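Local coordinates for protein PelD (Pseudomonas aeruginosa, PDB 4ETX) that binds the second messenger cyclic di-GMP, chiefly through its degenerate GGDEF domain, as an effector in pellicle formation, at residues 176-181 with 273-278; 186-191 with 231-236; 211-216 with 243-248. One frame throughout, in Å; residues are numbered along the deposited sequence.

Interaction 1 (176-181 with 273-278)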
loop_
_atom_site.group_PDB
_atom_site.type_symbol
_atom_site.label_atom_id
_atom_site.label_comp_id
_atom_site.label_asym_id
_atom_site.label_seq_id
_atom_site.Cartn_x
_atom_site.Cartn_y
_atom_site.Cartn_z
ATOM N N ARG A 176 -1.416 -2.464 -5.840
ATOM C CA ARG A 176 -1.950 -2.163 -4.508
ATOM C C ARG A 176 -2.869 -0.932 -4.484
ATOM O O ARG A 176 -3.895 -0.970 -3.831
ATOM C CB ARG A 176 -0.826 -2.022 -3.478
ATOM C CG ARG A 176 -1.277 -1.688 -2.036
ATOM C CD ARG A 176 -2.238 -2.754 -1.425
ATOM N NE ARG A 176 -1.605 -4.072 -1.374
ATOM C CZ ARG A 176 -2.216 -5.211 -1.041
ATOM N NH1 ARG A 176 -3.503 -5.230 -0.697
ATOM N NH2 ARG A 176 -1.518 -6.341 -1.044
ATOM N N SER A 177 -2.482 0.156 -5.167
ATOM C CA SER A 177 -3.346 1.325 -5.302
ATOM C C SER A 177 -4.668 0.978 -6.007
ATOM O O SER A 177 -5.722 1.481 -5.627
ATOM C CB SER A 177 -2.609 2.479 -6.001
ATOM O OG SER A 177 -1.758 3.133 -5.068
ATOM N N LEU A 178 -4.608 0.096 -7.008
ATOM C CA LEU A 178 -5.800 -0.385 -7.682
ATOM C C LEU A 178 -6.739 -1.137 -6.735
ATOM O O LEU A 178 -7.956 -0.955 -6.775
ATOM C CB LEU A 178 -5.426 -1.271 -8.891
ATOM C CG LEU A 178 -5.253 -0.704 -10.317
ATOM C CD1 LEU A 178 -4.991 0.758 -10.388
ATOM C CD2 LEU A 178 -4.265 -1.512 -11.206
ATOM N N LEU A 179 -6.161 -1.991 -5.898
ATOM C CA LEU A 179 -6.926 -2.703 -4.869
ATOM C C LEU A 179 -7.482 -1.755 -3.802
ATOM O O LEU A 179 -8.627 -1.902 -3.380
ATOM C CB LEU A 179 -6.064 -3.788 -4.219
ATOM C CG LEU A 179 -5.666 -4.950 -5.150
ATOM C CD1 LEU A 179 -4.459 -5.733 -4.571
ATOM C CD2 LEU A 179 -6.831 -5.889 -5.418
ATOM N N ASP A 180 -6.674 -0.795 -3.369
ATOM C CA ASP A 180 -7.125 0.207 -2.392
ATOM C C ASP A 180 -8.346 0.955 -2.913
ATOM O O ASP A 180 -9.301 1.181 -2.167
ATOM C CB ASP A 180 -6.043 1.233 -2.121
ATOM C CG ASP A 180 -4.870 0.688 -1.306
ATOM O OD1 ASP A 180 -4.943 -0.433 -0.727
ATOM O OD2 ASP A 180 -3.869 1.435 -1.245
ATOM N N ALA A 181 -8.293 1.353 -4.189
ATOM C CA ALA A 181 -9.418 2.010 -4.862
ATOM C C ALA A 181 -10.640 1.082 -5.058
ATOM O O ALA A 181 -11.756 1.428 -4.660
ATOM C CB ALA A 181 -8.960 2.580 -6.218
ATOM N N TYR A 273 -4.412 11.198 -13.860
ATOM C CA TYR A 273 -5.448 10.199 -13.714
ATOM C C TYR A 273 -5.664 9.818 -12.249
ATOM O O TYR A 273 -4.808 9.199 -11.629
ATOM C CB TYR A 273 -5.145 8.961 -14.563
ATOM C CG TYR A 273 -6.257 7.928 -14.523
ATOM C CD1 TYR A 273 -7.231 7.885 -15.512
ATOM C CD2 TYR A 273 -6.335 7.008 -13.479
ATOM C CE1 TYR A 273 -8.253 6.940 -15.464
ATOM C CE2 TYR A 273 -7.352 6.068 -13.414
ATOM C CZ TYR A 273 -8.300 6.034 -14.405
ATOM O OH TYR A 273 -9.296 5.085 -14.335
ATOM N N GLU A 274 -6.820 10.211 -11.731
ATOM C CA GLU A 274 -7.267 9.844 -10.391
ATOM C C GLU A 274 -7.881 8.447 -10.383
ATOM O O GLU A 274 -8.826 8.167 -11.142
ATOM C CB GLU A 274 -8.299 10.869 -9.913
ATOM C CG GLU A 274 -7.665 12.222 -9.572
ATOM C CD GLU A 274 -8.576 13.126 -8.741
ATOM O OE1 GLU A 274 -9.549 12.626 -8.133
ATOM O OE2 GLU A 274 -8.305 14.339 -8.691
ATOM N N LEU A 275 -7.320 7.568 -9.552
ATOM C CA LEU A 275 -7.811 6.188 -9.389
ATOM C C LEU A 275 -9.077 6.242 -8.568
ATOM O O LEU A 275 -9.155 7.003 -7.612
ATOM C CB LEU A 275 -6.787 5.313 -8.652
ATOM C CG LEU A 275 -5.614 4.657 -9.385
ATOM C CD1 LEU A 275 -4.778 5.643 -10.208
ATOM C CD2 LEU A 275 -4.727 3.936 -8.384
ATOM N N ASP A 276 -10.049 5.416 -8.924
ATOM C CA ASP A 276 -11.384 5.506 -8.336
ATOM C C ASP A 276 -12.012 4.127 -8.149
ATOM O O ASP A 276 -11.387 3.101 -8.439
ATOM C CB ASP A 276 -12.273 6.379 -9.243
ATOM C CG ASP A 276 -13.185 7.310 -8.467
ATOM O OD1 ASP A 276 -14.279 7.629 -8.992
ATOM O OD2 ASP A 276 -12.815 7.725 -7.347
ATOM N N ALA A 277 -13.241 4.115 -7.636
ATOM C CA ALA A 277 -14.059 2.912 -7.560
ATOM C C ALA A 277 -15.114 2.966 -8.669
ATOM O O ALA A 277 -15.311 1.989 -9.406
ATOM C CB ALA A 277 -14.717 2.816 -6.200
ATOM N N GLY A 278 -15.765 4.124 -8.793
ATOM C CA GLY A 278 -16.781 4.367 -9.822
ATOM C C GLY A 278 -16.205 4.538 -11.218
ATOM O O GLY A 278 -16.949 4.608 -12.201
#

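Interaction 2 (186-191 with 231-236)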
loop_
_atom_site.group_PDB
_atom_site.type_symbol
_atom_site.label_atom_id
_atom_site.label_comp_id
_atom_site.label_asym_id
_atom_site.label_seq_id
_atom_site.Cartn_x
_atom_site.Cartn_y
_atom_site.Cartn_z
ATOM N N LEU A 186 -10.159 4.062 -1.581
ATOM C CA LEU A 186 -9.074 4.978 -1.199
ATOM C C LEU A 186 -8.440 5.617 -2.430
ATOM O O LEU A 186 -8.268 4.957 -3.459
ATOM C CB LEU A 186 -7.989 4.310 -0.358
ATOM C CG LEU A 186 -8.302 3.581 0.951
ATOM C CD1 LEU A 186 -6.995 3.146 1.543
ATOM C CD2 LEU A 186 -9.089 4.391 1.971
ATOM N N PRO A 187 -8.111 6.911 -2.344
ATOM C CA PRO A 187 -7.694 7.541 -3.591
ATOM C C PRO A 187 -6.199 7.346 -3.851
ATOM O O PRO A 187 -5.438 7.109 -2.919
ATOM C CB PRO A 187 -8.013 9.020 -3.369
ATOM C CG PRO A 187 -7.994 9.216 -1.892
ATOM C CD PRO A 187 -8.372 7.890 -1.269
ATOM N N ALA A 188 -5.810 7.421 -5.124
ATOM C CA ALA A 188 -4.392 7.567 -5.490
ATOM C C ALA A 188 -4.404 8.384 -6.775
ATOM O O ALA A 188 -5.473 8.548 -7.390
ATOM C CB ALA A 188 -3.744 6.206 -5.717
ATOM N N CYS A 189 -3.233 8.881 -7.177
ATOM C CA CYS A 189 -3.116 9.682 -8.390
ATOM C C CYS A 189 -1.896 9.326 -9.233
ATOM O O CYS A 189 -0.790 9.156 -8.701
ATOM C CB CYS A 189 -3.062 11.165 -8.044
ATOM S SG CYS A 189 -3.365 12.222 -9.498
ATOM N N LEU A 190 -2.111 9.211 -10.546
ATOM C CA LEU A 190 -1.029 9.013 -11.502
ATOM C C LEU A 190 -0.853 10.288 -12.306
ATOM O O LEU A 190 -1.826 10.790 -12.901
ATOM C CB LEU A 190 -1.376 7.893 -12.489
ATOM C CG LEU A 190 -0.845 6.472 -12.312
ATOM C CD1 LEU A 190 -1.549 5.549 -13.286
ATOM C CD2 LEU A 190 0.686 6.393 -12.511
ATOM N N TYR A 191 0.369 10.797 -12.334
ATOM C CA TYR A 191 0.743 11.891 -13.221
ATOM C C TYR A 191 1.687 11.336 -14.272
ATOM O O TYR A 191 2.666 10.648 -13.926
ATOM C CB TYR A 191 1.497 12.997 -12.441
ATOM C CG TYR A 191 0.647 14.001 -11.683
ATOM C CD1 TYR A 191 -0.038 15.025 -12.358
ATOM C CD2 TYR A 191 0.533 13.945 -10.276
ATOM C CE1 TYR A 191 -0.812 15.971 -11.657
ATOM C CE2 TYR A 191 -0.242 14.862 -9.580
ATOM C CZ TYR A 191 -0.924 15.869 -10.275
ATOM O OH TYR A 191 -1.701 16.781 -9.594
ATOM N N LEU A 231 6.355 8.757 -15.541
ATOM C CA LEU A 231 5.107 8.410 -14.850
ATOM C C LEU A 231 5.362 8.421 -13.346
ATOM O O LEU A 231 6.364 7.866 -12.878
ATOM C CB LEU A 231 4.694 7.005 -15.276
ATOM C CG LEU A 231 3.257 6.529 -15.429
ATOM C CD1 LEU A 231 2.503 7.409 -16.425
ATOM C CD2 LEU A 231 3.324 5.086 -15.952
ATOM N N VAL A 232 4.481 9.087 -12.602
ATOM C CA VAL A 232 4.614 9.192 -11.176
ATOM C C VAL A 232 3.297 8.718 -10.545
ATOM O O VAL A 232 2.208 9.260 -10.857
ATOM C CB VAL A 232 4.911 10.644 -10.712
ATOM C CG1 VAL A 232 5.212 10.653 -9.202
ATOM C CG2 VAL A 232 6.117 11.257 -11.479
ATOM N N LEU A 233 3.395 7.713 -9.679
ATOM C CA LEU A 233 2.240 7.305 -8.863
ATOM C C LEU A 233 2.335 7.846 -7.430
ATOM O O LEU A 233 3.374 7.719 -6.781
ATOM C CB LEU A 233 2.073 5.774 -8.875
ATOM C CG LEU A 233 1.033 5.174 -7.920
ATOM C CD1 LEU A 233 -0.401 5.391 -8.472
ATOM C CD2 LEU A 233 1.311 3.657 -7.659
ATOM N N LEU A 234 1.236 8.433 -6.957
ATOM C CA LEU A 234 1.100 8.925 -5.587
ATOM C C LEU A 234 0.122 7.994 -4.856
ATOM O O LEU A 234 -1.096 8.187 -4.910
ATOM C CB LEU A 234 0.606 10.378 -5.582
ATOM C CG LEU A 234 1.304 11.355 -6.569
ATOM C CD1 LEU A 234 0.680 12.754 -6.484
ATOM C CD2 LEU A 234 2.765 11.425 -6.297
ATOM N N PRO A 235 0.640 6.943 -4.218
ATOM C CA PRO A 235 -0.299 6.069 -3.461
ATOM C C PRO A 235 -0.948 6.784 -2.286
ATOM O O PRO A 235 -0.347 7.699 -1.712
ATOM C CB PRO A 235 0.604 4.941 -2.918
ATOM C CG PRO A 235 1.963 5.113 -3.632
ATOM C CD PRO A 235 2.051 6.572 -4.008
ATOM N N LEU A 236 -2.159 6.346 -1.919
ATOM C CA LEU A 236 -2.818 6.787 -0.682
ATOM C C LEU A 236 -2.855 8.302 -0.595
ATOM O O LEU A 236 -2.534 8.890 0.435
ATOM C CB LEU A 236 -2.121 6.205 0.558
ATOM C CG LEU A 236 -2.162 4.680 0.669
ATOM C CD1 LEU A 236 -1.295 4.165 1.825
ATOM C CD2 LEU A 236 -3.640 4.198 0.800
#

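Interaction 3 (211-216 with 243-248)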
loop_
_atom_site.group_PDB
_atom_site.type_symbol
_atom_site.label_atom_id
_atom_site.label_comp_id
_atom_site.label_asym_id
_atom_site.label_seq_id
_atom_site.Cartn_x
_atom_site.Cartn_y
_atom_site.Cartn_z
ATOM N N SER A 211 12.928 15.038 -7.438
ATOM C CA SER A 211 11.785 15.427 -6.580
ATOM C C SER A 211 11.116 14.281 -5.804
ATOM O O SER A 211 10.314 14.527 -4.909
ATOM C CB SER A 211 10.685 16.099 -7.403
ATOM O OG SER A 211 10.002 15.141 -8.217
ATOM N N GLN A 212 11.402 13.045 -6.189
ATOM C CA GLN A 212 10.796 11.875 -5.574
ATOM C C GLN A 212 10.971 11.915 -4.045
ATOM O O GLN A 212 12.070 12.133 -3.548
ATOM C CB GLN A 212 11.427 10.623 -6.170
ATOM C CG GLN A 212 10.844 9.306 -5.723
ATOM C CD GLN A 212 11.743 8.576 -4.718
ATOM O OE1 GLN A 212 12.003 7.377 -4.865
ATOM N NE2 GLN A 212 12.212 9.287 -3.701
ATOM N N ARG A 213 9.873 11.701 -3.329
ATOM C CA ARG A 213 9.846 11.751 -1.861
ATOM C C ARG A 213 8.796 10.753 -1.323
ATOM O O ARG A 213 7.870 10.415 -2.034
ATOM C CB ARG A 213 9.604 13.198 -1.365
ATOM C CG ARG A 213 8.366 13.870 -1.967
ATOM C CD ARG A 213 8.639 15.339 -2.394
ATOM N NE ARG A 213 7.912 15.758 -3.625
ATOM C CZ ARG A 213 7.591 17.027 -3.901
ATOM N NH1 ARG A 213 6.946 17.337 -5.020
ATOM N NH2 ARG A 213 7.901 18.003 -3.042
ATOM N N GLY A 214 8.977 10.262 -0.094
ATOM C CA GLY A 214 8.071 9.261 0.542
ATOM C C GLY A 214 6.972 8.491 -0.203
ATOM O O GLY A 214 5.849 8.951 -0.324
ATOM N N LEU A 215 7.240 7.291 -0.670
ATOM C CA LEU A 215 6.147 6.442 -1.262
ATOM C C LEU A 215 5.780 6.770 -2.720
ATOM O O LEU A 215 5.260 5.924 -3.453
ATOM C CB LEU A 215 4.874 6.430 -0.397
ATOM C CG LEU A 215 4.506 5.179 0.427
ATOM C CD1 LEU A 215 5.680 4.532 1.085
ATOM C CD2 LEU A 215 3.336 5.403 1.420
ATOM N N ASP A 216 6.048 7.998 -3.155
ATOM C CA ASP A 216 5.895 8.263 -4.597
ATOM C C ASP A 216 6.844 7.342 -5.341
ATOM O O ASP A 216 7.963 7.128 -4.884
ATOM C CB ASP A 216 6.149 9.730 -4.895
ATOM C CG ASP A 216 5.181 10.638 -4.138
ATOM O OD1 ASP A 216 4.098 10.162 -3.675
ATOM O OD2 ASP A 216 5.480 11.830 -4.008
ATOM N N GLN A 243 -3.007 17.518 -5.771
ATOM C CA GLN A 243 -2.943 18.899 -6.289
ATOM C C GLN A 243 -1.774 19.681 -5.645
ATOM O O GLN A 243 -1.025 20.382 -6.349
ATOM C CB GLN A 243 -4.273 19.659 -6.140
ATOM C CG GLN A 243 -5.471 19.082 -6.986
ATOM C CD GLN A 243 -5.101 18.776 -8.438
ATOM O OE1 GLN A 243 -5.043 17.614 -8.847
ATOM N NE2 GLN A 243 -4.864 19.821 -9.220
ATOM N N GLY A 244 -1.602 19.507 -4.330
ATOM C CA GLY A 244 -0.450 20.046 -3.575
ATOM C C GLY A 244 0.905 19.552 -4.073
ATOM O O GLY A 244 1.897 20.320 -4.125
ATOM N N TYR A 245 0.942 18.287 -4.491
ATOM C CA TYR A 245 2.135 17.706 -5.091
ATOM C C TYR A 245 2.621 18.563 -6.301
ATOM O O TYR A 245 3.794 18.906 -6.392
ATOM C CB TYR A 245 1.885 16.244 -5.507
ATOM C CG TYR A 245 2.954 15.686 -6.419
ATOM C CD1 TYR A 245 4.153 15.204 -5.896
ATOM C CD2 TYR A 245 2.779 15.654 -7.799
ATOM C CE1 TYR A 245 5.144 14.707 -6.721
ATOM C CE2 TYR A 245 3.761 15.145 -8.644
ATOM C CZ TYR A 245 4.943 14.674 -8.090
ATOM O OH TYR A 245 5.946 14.187 -8.893
ATOM N N LEU A 246 1.720 18.882 -7.218
ATOM C CA LEU A 246 2.075 19.669 -8.408
ATOM C C LEU A 246 2.436 21.126 -8.079
ATOM O O LEU A 246 3.309 21.734 -8.732
ATOM C CB LEU A 246 0.957 19.584 -9.448
ATOM C CG LEU A 246 1.280 20.179 -10.829
ATOM C CD1 LEU A 246 2.538 19.569 -11.441
ATOM C CD2 LEU A 246 0.101 19.946 -11.744
ATOM N N GLN A 247 1.792 21.668 -7.057
ATOM C CA GLN A 247 2.121 23.013 -6.557
ATOM C C GLN A 247 3.575 23.047 -6.058
ATOM O O GLN A 247 4.331 23.925 -6.451
ATOM C CB GLN A 247 1.122 23.509 -5.498
ATOM C CG GLN A 247 1.319 25.014 -5.108
ATOM C CD GLN A 247 0.173 25.622 -4.269
ATOM O OE1 GLN A 247 -0.208 25.101 -3.206
ATOM N NE2 GLN A 247 -0.358 26.757 -4.739
ATOM N N ARG A 248 3.963 22.094 -5.209
ATOM C CA ARG A 248 5.373 21.938 -4.809
ATOM C C ARG A 248 6.308 21.780 -6.017
ATOM O O ARG A 248 7.375 22.386 -6.072
ATOM C CB ARG A 248 5.539 20.760 -3.842
ATOM C CG ARG A 248 4.942 21.036 -2.421
ATOM C CD ARG A 248 5.424 20.010 -1.376
ATOM N NE ARG A 248 5.050 18.643 -1.733
ATOM C CZ ARG A 248 3.848 18.104 -1.542
ATOM N NH1 ARG A 248 2.866 18.799 -0.973
ATOM N NH2 ARG A 248 3.638 16.853 -1.916
HETATM O O HOH W 1 8.061 13.081 -7.664
#

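Interaction 1 (176-181 with 273-278)
Leu275 of strand 268-275 reaches into the flank of helix 165-184, and its CD2 methyl does most of the touching. That methyl lies 3.5 Å from Ser177 CB and 3.8 Å from Leu178 CD1, so it sits beside two consecutive residues of the helix. The CB of Leu275 already points at the helix, and CG, anti to the carbonyl carbon (chi1 -83°), leaves CD2 against Ser177 and Leu178. The side chains of Leu178 and Leu275 meet at about a right angle, methyl against methyl. Leu178 starts out pointing away from the strand and has to turn its CD1 back to make this contact. Ser177 offers its CB here, while its OG makes a weak hydrogen bond back to Tyr173 O.

This is helix-on-sheet packing within the GGDEF domain of PelD: the helix lies against an edge strand of a four-stranded antiparallel sheet, the two short segment axes passing 9.8 Å apart at 61°. The neighbouring strand contributes as well, for Ala188 touches both Ser177 and Leu275.

Toward the C-terminal end of the helix the backbones draw together at Ala181, whose small side chain permits it, with Ala181 CA 5.3 Å from Asp276 CA. Ala181 CB rests 3.3 Å from Asp276 O, and the same methyl is 4.3 Å from Leu275 CB. From Asp276 on, the chain is an exposed loop. Asp276 directs its side chain away from the helix, and Ala277, whose CB lies 3.6 Å from Ala181 O, is poorly ordered.

Interaction 2 (186-191 with 231-236)
Strands 188-191 and 231-234 run antiparallel, their short axes 4.7 Å apart with directions differing by 169°. Cys189 with Leu234 and Tyr191 with Val232 form hydrogen-bonded pairs, and Leu190 with Leu233 forms the non-hydrogen-bonded pair between them. The Tyr191-Val232 pair is the tighter, with Tyr191 N 2.8 Å from Val232 O and Val232 N 2.7 Å from Tyr191 O. In the other pair Leu234 N lies 2.8 Å from Cys189 O, but the return bond from Cys189 N to Leu234 O stretches to 3.2 Å, and its donor is tilted 29° from the carbonyl plane. Leu234 O has a second donor in the hydroxyl of Thr237, a cyclic di-GMP-binding residue.

These are the two central strands of the GGDEF-domain sheet, and side chains extend the pairing on both faces. On one, Leu190 CD2 lies 3.9 Å from Leu233 CB and equally close to Leu231 CG. On the other, Leu234 CG stands anti to the carbonyl carbon (chi1 -46°), which leaves CD1 at the edge of the Tyr191 ring, near its plane, 3.9 Å from CE2. Beyond the strands, Leu186 and Leu236 run alongside each other in the same direction, with CD1 of the former 3.6 Å from CD2 of the latter.

The chemistry implies a division of labour: backbone amides and carbonyls fix the register, while mostly apolar side chains on both faces, the one tyrosine hydroxyl satisfied by Ser242 O, bury the pairing.

Interaction 3 (211-216 with 243-248)
The hydroxyl OG of Ser211 accepts a hydrogen bond from a water 2.9 Å away, and that water also lies 2.7 Å from Tyr245 OH, linking the loop 211-216 to helix 239-256. Arg213 to Asp216 form the RxxD motif of the inhibitory (I) site of GGDEF domains: Arg213 and Asp216 of the loop and Arg248 of the helix bind cyclic di-GMP in another crystal structure of this protein, although none is bound here. Ser211 OG is further bonded to Leu208 O in the last turn of the preceding helix 201-210.

Arg213 and Asp216 both approach the CE1 corner of Tyr245 obliquely. Arg213 NH1 lies 3.6 Å from Tyr245 CE1, with the guanidinium and ring planes 60° apart. Asp216 OD2 comes to 4.0 Å from the same CE1, its carboxylate nearly perpendicular to the ring. Arg213 CG lies between the backbone N and the carbonyl carbon (chi1 53°), and two later bends turn NH1 to Tyr245 and NH2 to Arg248.

Arginines gathered in this way would probably favour the phosphates of cyclic di-GMP. Their planes stand 78° apart, and Arg248 NE lies over one face of the Arg213 guanidinium in a close donor-donor approach, 3.2 Å from Arg213 NH2.

Overall arrangement
All three contacts lie in the GGDEF domain and are built around its four-stranded antiparallel sheet. Interaction 2 joins the two central strands; its centre is about 9 Å from that of interaction 1 and about 10 Å from that of interaction 3, while the centres of 1 and 3 are about 18 Å apart. Strand 188-195 pairs with strand 268-275, tying interactions 1 and 2 together, and Tyr191 meets Tyr245 to join interactions 2 and 3. Along the chain, interaction 1 closes a loop that contains the other two, whose segments alternate. Helix 165-184 packs on the sheet face opposite helix 239-256, so the ligand-binding residues of interaction 3 stand on the latter's side.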